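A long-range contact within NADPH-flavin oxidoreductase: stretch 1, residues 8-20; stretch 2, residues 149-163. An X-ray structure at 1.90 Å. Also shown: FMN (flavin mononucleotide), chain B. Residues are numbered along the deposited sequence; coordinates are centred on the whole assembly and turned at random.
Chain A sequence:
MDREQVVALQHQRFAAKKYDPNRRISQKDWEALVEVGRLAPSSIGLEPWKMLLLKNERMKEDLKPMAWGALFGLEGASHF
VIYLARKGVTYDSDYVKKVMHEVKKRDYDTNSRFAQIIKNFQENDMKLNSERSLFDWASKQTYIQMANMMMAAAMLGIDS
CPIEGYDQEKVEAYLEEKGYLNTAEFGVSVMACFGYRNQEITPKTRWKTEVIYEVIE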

# COMPACT_ATOMS: atom_id res chain seq x y z
N ALA A 8 -11.54 15.36 6.05
CA ALA A 8 -12.04 15.95 4.79
C ALA A 8 -11.23 15.57 3.55
O ALA A 8 -11.79 15.25 2.49
CB ALA A 8 -12.14 17.48 4.90
N LEU A 9 -9.91 15.58 3.68
CA LEU A 9 -9.03 15.19 2.59
C LEU A 9 -9.30 13.77 2.07
O LEU A 9 -9.10 13.48 0.88
CB LEU A 9 -7.55 15.29 3.04
CG LEU A 9 -6.56 15.28 1.85
CD1 LEU A 9 -6.66 16.55 1.02
CD2 LEU A 9 -5.10 15.01 2.31
N GLN A 10 -9.71 12.88 2.98
CA GLN A 10 -9.97 11.50 2.61
C GLN A 10 -11.21 11.39 1.74
O GLN A 10 -11.38 10.39 1.05
CB GLN A 10 -10.14 10.62 3.87
CG GLN A 10 -9.00 10.76 4.91
CD GLN A 10 -7.59 10.64 4.34
OE1 GLN A 10 -7.28 9.73 3.56
NE2 GLN A 10 -6.72 11.59 4.72
N HIS A 11 -12.08 12.41 1.80
CA HIS A 11 -13.29 12.48 0.93
C HIS A 11 -12.97 13.14 -0.41
O HIS A 11 -13.51 12.74 -1.46
CB HIS A 11 -14.41 13.22 1.64
CG HIS A 11 -14.99 12.47 2.79
ND1 HIS A 11 -16.09 11.63 2.66
CD2 HIS A 11 -14.63 12.43 4.09
CE1 HIS A 11 -16.38 11.13 3.85
NE2 HIS A 11 -15.51 11.60 4.73
N GLN A 12 -12.09 14.15 -0.35
CA GLN A 12 -11.54 14.78 -1.56
C GLN A 12 -10.80 13.78 -2.46
O GLN A 12 -10.90 13.85 -3.68
CB GLN A 12 -10.63 15.95 -1.18
CG GLN A 12 -10.03 16.72 -2.35
CD GLN A 12 -9.18 17.92 -1.92
OE1 GLN A 12 -9.46 18.55 -0.90
NE2 GLN A 12 -8.15 18.26 -2.72
N ARG A 13 -10.03 12.88 -1.85
CA ARG A 13 -9.33 11.84 -2.59
C ARG A 13 -10.39 10.80 -2.97
O ARG A 13 -10.96 10.16 -2.10
CB ARG A 13 -8.25 11.19 -1.68
CG ARG A 13 -7.05 10.49 -2.43
CD ARG A 13 -7.42 9.12 -3.10
NE ARG A 13 -8.35 8.36 -2.26
CZ ARG A 13 -9.27 7.51 -2.69
NH1 ARG A 13 -9.35 7.23 -3.99
NH2 ARG A 13 -10.11 6.95 -1.82
N PHE A 14 -10.68 10.65 -4.26
CA PHE A 14 -11.62 9.63 -4.70
C PHE A 14 -11.11 9.10 -6.02
O PHE A 14 -10.18 9.65 -6.60
CB PHE A 14 -13.04 10.20 -4.86
CG PHE A 14 -13.23 11.01 -6.12
CD1 PHE A 14 -13.97 10.50 -7.21
CD2 PHE A 14 -12.69 12.31 -6.22
CE1 PHE A 14 -14.16 11.28 -8.36
CE2 PHE A 14 -12.84 13.06 -7.39
CZ PHE A 14 -13.57 12.57 -8.44
N ALA A 15 -11.71 8.02 -6.50
CA ALA A 15 -11.25 7.43 -7.74
C ALA A 15 -11.86 8.20 -8.91
O ALA A 15 -13.01 7.95 -9.37
CB ALA A 15 -11.60 5.92 -7.80
N ALA A 16 -11.09 9.19 -9.39
CA ALA A 16 -11.57 10.04 -10.48
C ALA A 16 -11.52 9.29 -11.80
O ALA A 16 -10.46 8.80 -12.22
CB ALA A 16 -10.74 11.34 -10.54
N LYS A 17 -12.67 9.20 -12.46
CA LYS A 17 -12.76 8.48 -13.75
C LYS A 17 -12.86 9.41 -14.97
O LYS A 17 -12.65 8.95 -16.11
CB LYS A 17 -13.96 7.52 -13.80
CG LYS A 17 -14.03 6.36 -12.77
CD LYS A 17 -12.70 5.97 -12.12
CE LYS A 17 -12.97 5.04 -10.92
NZ LYS A 17 -14.02 3.96 -11.16
N LYS A 18 -13.23 10.67 -14.74
CA LYS A 18 -13.38 11.67 -15.79
C LYS A 18 -12.48 12.88 -15.53
O LYS A 18 -12.54 13.52 -14.47
CB LYS A 18 -14.83 12.15 -15.91
CG LYS A 18 -15.84 11.10 -16.29
CD LYS A 18 -17.04 11.83 -16.91
CE LYS A 18 -18.12 10.93 -17.47
NZ LYS A 18 -19.15 10.64 -16.43
N TYR A 19 -11.63 13.19 -16.50
CA TYR A 19 -10.57 14.17 -16.33
C TYR A 19 -10.72 15.31 -17.31
O TYR A 19 -11.24 15.14 -18.42
CB TYR A 19 -9.20 13.50 -16.54
CG TYR A 19 -8.84 12.57 -15.40
CD1 TYR A 19 -8.18 13.06 -14.26
CD2 TYR A 19 -9.18 11.22 -15.45
CE1 TYR A 19 -7.86 12.25 -13.21
CE2 TYR A 19 -8.86 10.38 -14.39
CZ TYR A 19 -8.21 10.91 -13.28
OH TYR A 19 -7.90 10.10 -12.23
N ASP A 20 -10.29 16.48 -16.86
CA ASP A 20 -10.34 17.68 -17.65
C ASP A 20 -9.20 17.62 -18.68
O ASP A 20 -8.06 17.75 -18.31
CB ASP A 20 -10.19 18.89 -16.72
CG ASP A 20 -10.40 20.22 -17.44
OD1 ASP A 20 -10.23 20.25 -18.68
OD2 ASP A 20 -10.69 21.22 -16.74
N MSE A 149 1.64 8.89 -3.08
CA MSE A 149 1.47 9.80 -4.23
C MSE A 149 0.02 10.27 -4.39
O MSE A 149 -0.22 11.44 -4.64
CB MSE A 149 1.97 9.13 -5.53
CG MSE A 149 3.52 9.00 -5.47
SE MSE A 149 4.24 8.26 -7.13
CE MSE A 149 3.75 9.70 -8.43
N MSE A 150 -0.95 9.36 -4.31
CA MSE A 150 -2.35 9.79 -4.42
C MSE A 150 -2.74 10.73 -3.31
O MSE A 150 -3.46 11.71 -3.54
CB MSE A 150 -3.28 8.58 -4.41
CG MSE A 150 -2.96 7.76 -5.63
SE MSE A 150 -4.33 6.36 -5.80
CE MSE A 150 -3.89 5.32 -4.27
N MSE A 151 -2.26 10.47 -2.08
CA MSE A 151 -2.62 11.34 -0.99
C MSE A 151 -1.94 12.72 -1.12
O MSE A 151 -2.56 13.75 -0.88
CB MSE A 151 -2.32 10.66 0.37
CG MSE A 151 -2.77 11.51 1.56
SE MSE A 151 -4.73 11.32 1.67
CE MSE A 151 -5.05 9.68 0.61
N ALA A 152 -0.68 12.75 -1.53
CA ALA A 152 0.01 14.01 -1.81
C ALA A 152 -0.66 14.80 -2.95
O ALA A 152 -0.80 16.05 -2.89
CB ALA A 152 1.49 13.70 -2.15
N ALA A 153 -1.08 14.06 -3.98
CA ALA A 153 -1.80 14.65 -5.10
C ALA A 153 -3.05 15.37 -4.56
O ALA A 153 -3.31 16.53 -4.90
CB ALA A 153 -2.18 13.57 -6.12
N ALA A 154 -3.78 14.70 -3.65
CA ALA A 154 -5.00 15.31 -3.05
C ALA A 154 -4.64 16.57 -2.26
O ALA A 154 -5.32 17.59 -2.36
CB ALA A 154 -5.75 14.32 -2.16
N MSE A 155 -3.56 16.53 -1.51
CA MSE A 155 -3.08 17.75 -0.84
C MSE A 155 -2.84 18.91 -1.79
O MSE A 155 -3.12 20.06 -1.43
CB MSE A 155 -1.84 17.48 -0.01
CG MSE A 155 -2.08 16.66 1.21
SE MSE A 155 -0.34 16.30 2.08
CE MSE A 155 0.03 18.15 2.69
N LEU A 156 -2.38 18.62 -3.02
CA LEU A 156 -2.18 19.65 -4.05
C LEU A 156 -3.40 19.97 -4.89
O LEU A 156 -3.31 20.80 -5.79
CB LEU A 156 -1.02 19.27 -5.00
CG LEU A 156 0.38 19.25 -4.39
CD1 LEU A 156 1.40 18.65 -5.36
CD2 LEU A 156 0.79 20.68 -3.95
N GLY A 157 -4.54 19.34 -4.61
CA GLY A 157 -5.77 19.58 -5.38
C GLY A 157 -5.81 18.84 -6.70
O GLY A 157 -6.59 19.20 -7.61
N ILE A 158 -5.02 17.77 -6.77
CA ILE A 158 -4.86 16.98 -8.00
C ILE A 158 -5.59 15.66 -7.80
O ILE A 158 -5.58 15.10 -6.71
CB ILE A 158 -3.34 16.74 -8.33
CG1 ILE A 158 -2.66 18.08 -8.67
CG2 ILE A 158 -3.14 15.74 -9.51
CD1 ILE A 158 -1.14 18.01 -8.65
N ASP A 159 -6.24 15.17 -8.85
CA ASP A 159 -6.98 13.92 -8.72
C ASP A 159 -6.22 12.74 -9.20
O ASP A 159 -5.17 12.90 -9.80
CB ASP A 159 -8.32 14.04 -9.45
CG ASP A 159 -9.20 15.06 -8.80
OD1 ASP A 159 -9.87 14.71 -7.79
OD2 ASP A 159 -9.27 16.19 -9.33
N SER A 160 -6.70 11.54 -8.85
CA SER A 160 -5.97 10.31 -9.21
C SER A 160 -6.96 9.16 -9.29
O SER A 160 -8.12 9.29 -8.82
CB SER A 160 -4.85 10.01 -8.19
OG SER A 160 -5.39 9.69 -6.91
N CYS A 161 -6.54 8.05 -9.89
CA CYS A 161 -7.25 6.80 -9.83
C CYS A 161 -6.23 5.66 -9.82
O CYS A 161 -5.35 5.60 -10.69
CB CYS A 161 -8.24 6.64 -11.01
SG CYS A 161 -9.33 5.15 -10.78
N PRO A 162 -6.32 4.78 -8.80
CA PRO A 162 -5.47 3.57 -8.76
C PRO A 162 -6.02 2.63 -9.82
O PRO A 162 -7.24 2.62 -10.04
CB PRO A 162 -5.74 2.97 -7.38
CG PRO A 162 -6.70 3.90 -6.69
CD PRO A 162 -7.31 4.79 -7.70
N ILE A 163 -5.16 1.83 -10.43
CA ILE A 163 -5.56 1.03 -11.58
C ILE A 163 -4.91 -0.36 -11.53
O ILE A 163 -3.69 -0.49 -11.62
CB ILE A 163 -5.21 1.72 -12.96
CG1 ILE A 163 -5.94 3.06 -13.16
CG2 ILE A 163 -5.48 0.75 -14.15
CD1 ILE A 163 -5.36 3.92 -14.32
N1 FMN B . -11.03 1.82 -10.83
C2 FMN B . -11.17 1.60 -12.19
O2 FMN B . -12.08 2.15 -12.79
N3 FMN B . -10.33 0.75 -12.87
C4 FMN B . -9.34 0.08 -12.18
O4 FMN B . -8.50 -0.56 -12.81
C4A FMN B . -9.23 0.28 -10.79
N5 FMN B . -8.25 -0.38 -10.09
C5A FMN B . -8.05 -0.14 -8.74
C6 FMN B . -7.00 -0.83 -8.10
C7 FMN B . -6.81 -0.58 -6.73
C7M FMN B . -5.49 -1.00 -6.13
C8 FMN B . -7.64 0.29 -6.00
C8M FMN B . -7.22 0.75 -4.60
C9 FMN B . -8.67 0.95 -6.66
C9A FMN B . -8.89 0.73 -8.03
N10 FMN B . -9.93 1.37 -8.71
C10 FMN B . -10.07 1.16 -10.11
C1' FMN B . -10.88 2.31 -8.03
C2' FMN B . -11.77 1.60 -7.00
O2' FMN B . -12.94 1.16 -7.64
C3' FMN B . -12.10 2.63 -5.91
O3' FMN B . -10.92 3.04 -5.26
C4' FMN B . -13.04 2.15 -4.81
O4' FMN B . -14.30 1.89 -5.40
C5' FMN B . -13.21 3.13 -3.64
O5' FMN B . -13.74 4.35 -4.19
P FMN B . -12.94 5.73 -3.98
O1P FMN B . -11.54 5.47 -4.47
O2P FMN B . -13.66 6.76 -4.84
O3P FMN B . -12.95 6.13 -2.53
O HOH W 1 -10.81 15.84 -5.56
O HOH W 2 -7.85 16.88 -4.95
O HOH W 3 -7.73 8.04 -6.22
O HOH W 4 -9.19 12.11 -6.88

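The apolar centre lies where helix 8-12 meets helix 149-155. Their axes approach to 9.6 Å at 102° between N-to-C directions, so the helices cross nearly at right angles and meet over a short length. L9, in the t, p rotamer, has its CA-to-CB bond directed toward the second stretch and fills this crossing: L9 CD2 lies 3.6 Å from M155 CG and 3.8 Å from M151 SE, while L9 CD1 is 4.0 Å from A154 CB. M151 is a selenomethionine, and its selenium also sits 3.6 Å from Q10 OE1; the CA-to-CB bond of Q10 points away, but its chain, m at both chi1 and chi2, brings its end back.

R13, the first residue to leave helical phi/psi after helix 8-12, extends the packing with the aliphatic part of its side chain. R13 CB is 4.0 Å from A154 CB and R13 CG is 3.7 Å from M151 CE. The small methyl of A154 is matched by a close backbone approach, with R13 CA and A154 CA 5.6 Å apart. Beyond these carbons the guanidinium reaches the FMN phosphate: R13 NH1 donates to FMN O1P at 2.9 Å with an angle of 164°, and R13 NH2 to FMN O3P at 3.0 Å.

Farther along, A15 CB packs 3.8 Å from C161 SG, and A16 CB lies 3.8 Å from D159 CB. The one direct hydrogen bond between the stretches runs beside these contacts, from A16 N to S160 O at 3.0 Å and 158°. A15 N instead points to the cofactor, donating to FMN O2P at 2.9 Å and 169°. Y19 OH comes 3.4 Å from C161 N, but the angle is poor; its hydrogen bond is a weak one within its own stretch, to A16 O at 2.9 Å.

At the polar edge, proximity alone is a poor guide. Q12 NE2 lies 2.9 Å from A154 O without the angle for a hydrogen bond, and F14 O and S160 O, 3.0 Å apart, are both acceptors. Water supplies donors to F14 O, and Q12 NE2 donates instead to water 2, 2.6 Å from its oxygen. Water 1 donates to Q12 O and to D159 OD1, its oxygen 2.7 Å from each, bridging two acceptors that are themselves 4.3 Å apart. The oxygen of water 4 is 2.7 Å from F14 O and 2.8 Å from D159 OD1, donating to both, and accepts from S160 N at 3.2 Å. Water 3 accepts from R13 NH1 at 2.9 Å and donates to F14 O at 3.0 Å.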